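Local coordinates for carbonic anhydrase (Porphyridium purpureum, PDB 1DDZ), which probably catalyses the reversible interconversion of carbon dioxide and hydrogencarbonate as a zinc-dependent carbonic anhydrase of the beta class, at residues 114-119 / 397-403. Numbering follows the deposited sequence.
Sequences QYAVQY and SRLGLID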
loop_
_atom_site.group_PDB
_atom_site.type_symbol
_atom_site.label_atom_id
_atom_site.label_comp_id
_atom_site.label_asym_id
_atom_site.label_seq_id
_atom_site.Cartn_x
_atom_site.Cartn_y
_atom_site.Cartn_z
ATOM N N GLN A 114 11.482 -6.733 -6.615
ATOM C CA GLN A 114 11.273 -7.761 -7.597
ATOM C C GLN A 114 11.933 -7.414 -8.931
ATOM O O GLN A 114 12.526 -8.278 -9.571
ATOM C CB GLN A 114 9.794 -8.060 -7.773
ATOM C CG GLN A 114 9.586 -9.313 -8.628
ATOM C CD GLN A 114 8.176 -9.832 -8.586
ATOM O OE1 GLN A 114 7.229 -9.104 -8.850
ATOM N NE2 GLN A 114 8.027 -11.108 -8.264
ATOM N N TYR A 115 11.862 -6.151 -9.334
ATOM C CA TYR A 115 12.489 -5.728 -10.582
ATOM C C TYR A 115 14.003 -5.946 -10.447
ATOM O O TYR A 115 14.618 -6.595 -11.293
ATOM C CB TYR A 115 12.185 -4.251 -10.869
ATOM C CG TYR A 115 12.659 -3.783 -12.221
ATOM C CD1 TYR A 115 11.890 -4.012 -13.366
ATOM C CD2 TYR A 115 13.864 -3.098 -12.359
ATOM C CE1 TYR A 115 12.309 -3.565 -14.624
ATOM C CE2 TYR A 115 14.301 -2.645 -13.608
ATOM C CZ TYR A 115 13.516 -2.881 -14.743
ATOM O OH TYR A 115 13.929 -2.439 -15.988
ATOM N N ALA A 116 14.588 -5.450 -9.359
ATOM C CA ALA A 116 16.020 -5.598 -9.105
ATOM C C ALA A 116 16.453 -7.067 -9.075
ATOM O O ALA A 116 17.461 -7.441 -9.681
ATOM C CB ALA A 116 16.399 -4.918 -7.772
ATOM N N VAL A 117 15.682 -7.908 -8.394
ATOM C CA VAL A 117 16.015 -9.329 -8.273
ATOM C C VAL A 117 15.705 -10.202 -9.498
ATOM O O VAL A 117 16.553 -10.979 -9.930
ATOM C CB VAL A 117 15.358 -9.936 -6.996
ATOM C CG1 VAL A 117 15.636 -11.443 -6.903
ATOM C CG2 VAL A 117 15.886 -9.203 -5.736
ATOM N N GLN A 118 14.499 -10.100 -10.037
ATOM C CA GLN A 118 14.122 -10.906 -11.192
ATOM C C GLN A 118 14.505 -10.291 -12.532
ATOM O O GLN A 118 14.957 -10.995 -13.417
ATOM C CB GLN A 118 12.621 -11.223 -11.199
ATOM C CG GLN A 118 12.186 -12.488 -10.448
ATOM C CD GLN A 118 11.593 -12.156 -9.087
ATOM O OE1 GLN A 118 11.990 -11.175 -8.464
ATOM N NE2 GLN A 118 10.607 -12.925 -8.649
ATOM N N TYR A 119 14.260 -9.001 -12.724
ATOM C CA TYR A 119 14.611 -8.395 -13.996
ATOM C C TYR A 119 16.123 -8.152 -14.081
ATOM O O TYR A 119 16.794 -8.681 -14.954
ATOM C CB TYR A 119 13.858 -7.076 -14.209
ATOM C CG TYR A 119 12.431 -7.189 -14.747
ATOM C CD1 TYR A 119 11.350 -7.456 -13.904
ATOM C CD2 TYR A 119 12.163 -7.028 -16.113
ATOM C CE1 TYR A 119 10.028 -7.566 -14.410
ATOM C CE2 TYR A 119 10.829 -7.138 -16.640
ATOM C CZ TYR A 119 9.765 -7.418 -15.772
ATOM O OH TYR A 119 8.450 -7.663 -16.178
ATOM N N SER A 397 5.684 -10.290 -18.944
ATOM C CA SER A 397 6.055 -10.860 -17.643
ATOM C C SER A 397 4.885 -10.943 -16.655
ATOM O O SER A 397 4.075 -10.031 -16.556
ATOM C CB SER A 397 7.227 -10.058 -17.051
ATOM O OG SER A 397 7.674 -10.599 -15.825
ATOM N N ARG A 398 4.801 -12.022 -15.888
ATOM C CA ARG A 398 3.686 -12.158 -14.937
ATOM C C ARG A 398 4.070 -12.098 -13.445
ATOM O O ARG A 398 3.440 -12.742 -12.612
ATOM C CB ARG A 398 2.909 -13.440 -15.231
ATOM C CG ARG A 398 2.349 -13.503 -16.630
ATOM C CD ARG A 398 1.215 -12.527 -16.807
ATOM N NE ARG A 398 0.741 -12.491 -18.186
ATOM C CZ ARG A 398 0.177 -13.520 -18.808
ATOM N NH1 ARG A 398 0.004 -14.674 -18.169
ATOM N NH2 ARG A 398 -0.204 -13.402 -20.079
ATOM N N LEU A 399 5.125 -11.357 -13.125
ATOM C CA LEU A 399 5.588 -11.213 -11.755
ATOM C C LEU A 399 4.577 -10.438 -10.909
ATOM O O LEU A 399 4.299 -9.252 -11.157
ATOM C CB LEU A 399 6.969 -10.549 -11.724
ATOM C CG LEU A 399 8.010 -11.297 -12.563
ATOM C CD1 LEU A 399 9.375 -10.602 -12.564
ATOM C CD2 LEU A 399 8.105 -12.724 -12.065
ATOM N N GLY A 400 4.086 -11.115 -9.874
ATOM C CA GLY A 400 3.074 -10.586 -8.977
ATOM C C GLY A 400 3.206 -9.184 -8.438
ATOM O O GLY A 400 2.203 -8.494 -8.274
ATOM N N LEU A 401 4.417 -8.734 -8.157
ATOM C CA LEU A 401 4.545 -7.397 -7.613
ATOM C C LEU A 401 4.931 -6.341 -8.636
ATOM O O LEU A 401 4.245 -5.330 -8.771
ATOM C CB LEU A 401 5.482 -7.413 -6.395
ATOM C CG LEU A 401 4.884 -8.464 -5.445
ATOM C CD1 LEU A 401 5.912 -9.441 -4.977
ATOM C CD2 LEU A 401 4.141 -7.848 -4.306
ATOM N N ILE A 402 5.985 -6.597 -9.401
ATOM C CA ILE A 402 6.433 -5.627 -10.371
ATOM C C ILE A 402 5.465 -5.465 -11.535
ATOM O O ILE A 402 5.127 -4.339 -11.897
ATOM C CB ILE A 402 7.865 -5.933 -10.868
ATOM C CG1 ILE A 402 8.320 -4.860 -11.847
ATOM C CG2 ILE A 402 7.953 -7.310 -11.514
ATOM C CD1 ILE A 402 8.436 -3.516 -11.261
ATOM N N ASP A 403 4.892 -6.559 -12.024
ATOM C CA ASP A 403 4.003 -6.434 -13.172
ATOM C C ASP A 403 2.614 -5.866 -12.917
ATOM O O ASP A 403 1.999 -5.317 -13.824
ATOM C CB ASP A 403 4.028 -7.701 -14.027
ATOM C CG ASP A 403 5.457 -8.040 -14.507
ATOM O OD1 ASP A 403 6.190 -7.138 -14.978
ATOM O OD2 ASP A 403 5.880 -9.205 -14.376
#
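Segment 114-119 of helix 107-119, which includes a wider pi-type turn at 115-119, meets 397-403, a loop that leads into a short helix; the closest CA atoms, Gln-114 and Ile-402, are 6.0 Å apart. Backbone NH groups of such a turn can be satisfied by a side chain from another part of the fold. Here Gln-114 reaches across with an extended side chain, and its OE1 accepts two hydrogen bonds, from Leu-401 N and Ile-402 N, each at 2.9 Å. The Asp-403 carboxylate draws the start of the loop back onto itself: OD2 takes Leu-399 N (2.6 Å) and Ser-397 OG (2.7 Å), while OD1 accepts from Tyr-119 OH (2.6 Å), a hydroxyl whose position is less certain. Between these polar anchors, Tyr-119 CE1 packs at 3.6 Å on both Leu-399 CD1 and Ile-402 CG2, and Ile-402 CD1 lies 3.8 Å from Tyr-115 CB. The contact thus joins the two homologous carbonic anhydrase repeats of one chain. Tyr-115 lies beside the second repeat's zinc site, the nearest side-chain atoms of it and zinc ligand Asp-330 about 4 Å apart; Ile-196 of helix 195-202 packs on Gln-114 and Leu-401, and Ala-392 of helix 388-392 on both tyrosines.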